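Local coordinates for nitroalkane oxidase (Podospora anserina, PDB 3MKH), which oxidises nitroalkanes to aldehydes or ketones with FAD, consuming molecular oxygen and releasing nitrite and hydrogen peroxide, at the interface of chains A and B. Residues are numbered along the deposited sequence; one frame, centred on the assembly and turned at random. Chains: chain A/B, Nitroalkane oxidase.

The interface of chains A and B. Residues chain A 4-8, 11, 332; chain B 2-3.
B:Ala2 and B:Ile3, the first modelled residues of one subunit, lie against the N-terminal loop of the other and illustrate how a chain end can be received by a partner: a polar grip on its backbone and an apolar seat for its first large side chain. The backbone nitrogen N of B:Ala2 donates to the carbonyl O of A:His6 at 2.8 Å, approaching from above the carbonyl plane, 40° out of it. A weak bond at 3.4 Å runs from the same nitrogen to the carboxylate OD2 of A:Asp4. If that nitrogen is a free amino terminus, the carboxylate would help balance its charge. One residue on, N of B:Ile3 points almost straight (174° at H) at the amide oxygen OE1 of A:Gln11, a weak bond at 3.3 Å.

B:Ile3 supplies the apolar half. CG1 is anti to the carbonyl carbon (chi1 -65°) and the chain runs on nearly extended, bringing CD1 over the face of the A:Trp332 indole, 3.3 Å from CZ3 of the six-membered ring. The two side chains cross at about a right angle. The A:Gln11 amide crosses B:Ile3 obliquely, its CD against CD1, and A:Leu7, alongside, merely grazes that methyl. CB of A:Ser8 packs beside B:Ala2.

Bonds within chain A position these groups. OD1 of A:Asp4 accepts N of A:His6 at 3.0 Å from above the carboxylate plane, which helps to hold the carboxylate. A:Ser8 and A:Gln11 form a reciprocal capping box: N of A:Ser8 reaches OE1 of A:Gln11 at 2.9 Å, while the hydroxyl OG of A:Ser8 accepts N of A:Gln11 at 3.2 Å. OE1 is thus held by its own chain as well as meeting the neighbour.

This box caps helix 9-33; A:Trp332 comes from helix 311-340. The patch recurs with chains exchanged across the two-fold A-B interface, one of those in the homotetramer, a likely contribution to assembly. Its centre lies about 24 Å from A:Asp399, the probable catalytic base.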
# COMPACT_ATOMS: atom_id res chain seq x y z
N ASP A 4 -2.32 -9.90 -30.06
CA ASP A 4 -1.15 -9.33 -30.72
C ASP A 4 -0.83 -7.97 -30.10
O ASP A 4 -1.69 -7.10 -30.06
CB ASP A 4 -1.45 -9.17 -32.22
CG ASP A 4 -0.21 -8.87 -33.05
OD1 ASP A 4 0.88 -8.68 -32.46
OD2 ASP A 4 -0.34 -8.80 -34.29
N PHE A 5 0.40 -7.80 -29.61
CA PHE A 5 0.85 -6.53 -29.03
C PHE A 5 1.80 -5.73 -29.94
O PHE A 5 2.36 -4.71 -29.53
CB PHE A 5 1.49 -6.77 -27.65
CG PHE A 5 0.49 -7.18 -26.58
CD1 PHE A 5 0.02 -8.48 -26.51
CD2 PHE A 5 0.03 -6.25 -25.67
CE1 PHE A 5 -0.90 -8.85 -25.54
CE2 PHE A 5 -0.89 -6.61 -24.69
CZ PHE A 5 -1.35 -7.92 -24.63
N HIS A 6 1.99 -6.19 -31.17
CA HIS A 6 2.79 -5.44 -32.14
C HIS A 6 1.99 -4.30 -32.76
O HIS A 6 0.84 -4.47 -33.14
CB HIS A 6 3.31 -6.36 -33.25
CG HIS A 6 4.42 -7.26 -32.82
ND1 HIS A 6 4.93 -8.27 -33.62
CD2 HIS A 6 5.14 -7.30 -31.67
CE1 HIS A 6 5.90 -8.89 -32.98
NE2 HIS A 6 6.05 -8.33 -31.79
N LEU A 7 2.62 -3.13 -32.86
CA LEU A 7 1.99 -2.01 -33.53
C LEU A 7 2.02 -2.27 -35.03
O LEU A 7 3.03 -2.75 -35.56
CB LEU A 7 2.74 -0.71 -33.24
CG LEU A 7 2.62 -0.05 -31.87
CD1 LEU A 7 3.15 -0.96 -30.80
CD2 LEU A 7 3.40 1.24 -31.90
N SER A 8 0.92 -1.92 -35.70
CA SER A 8 0.85 -1.94 -37.15
C SER A 8 1.68 -0.79 -37.70
O SER A 8 2.15 0.05 -36.95
CB SER A 8 -0.60 -1.78 -37.60
OG SER A 8 -1.11 -0.50 -37.23
N GLN A 11 0.17 2.35 -36.66
CA GLN A 11 0.36 2.64 -35.24
C GLN A 11 1.80 3.07 -34.97
O GLN A 11 2.04 3.95 -34.13
CB GLN A 11 -0.06 1.44 -34.39
CG GLN A 11 -1.57 1.18 -34.46
CD GLN A 11 -1.96 -0.18 -33.91
OE1 GLN A 11 -1.14 -1.10 -33.84
NE2 GLN A 11 -3.22 -0.32 -33.52
N TRP A 332 -4.26 -0.06 -23.06
CA TRP A 332 -4.47 -0.53 -24.44
C TRP A 332 -5.61 -1.55 -24.54
O TRP A 332 -6.38 -1.56 -25.51
CB TRP A 332 -3.17 -1.11 -25.01
CG TRP A 332 -2.15 -0.04 -25.35
CD1 TRP A 332 -2.19 1.29 -25.01
CD2 TRP A 332 -0.96 -0.21 -26.12
NE1 TRP A 332 -1.09 1.95 -25.51
CE2 TRP A 332 -0.32 1.05 -26.20
CE3 TRP A 332 -0.36 -1.31 -26.76
CZ2 TRP A 332 0.89 1.24 -26.88
CZ3 TRP A 332 0.84 -1.11 -27.43
CH2 TRP A 332 1.44 0.15 -27.49
N ALA B 2 -0.53 -5.53 -35.33
CA ALA B 2 -1.74 -4.72 -35.19
C ALA B 2 -2.37 -5.01 -33.83
O ALA B 2 -2.87 -6.11 -33.60
CB ALA B 2 -2.71 -5.05 -36.30
N ILE B 3 -2.35 -4.04 -32.92
CA ILE B 3 -2.76 -4.30 -31.54
C ILE B 3 -4.15 -4.91 -31.46
O ILE B 3 -5.13 -4.34 -31.96
CB ILE B 3 -2.63 -3.04 -30.65
CG1 ILE B 3 -1.15 -2.65 -30.53
CG2 ILE B 3 -3.21 -3.30 -29.25
CD1 ILE B 3 -0.91 -1.18 -30.28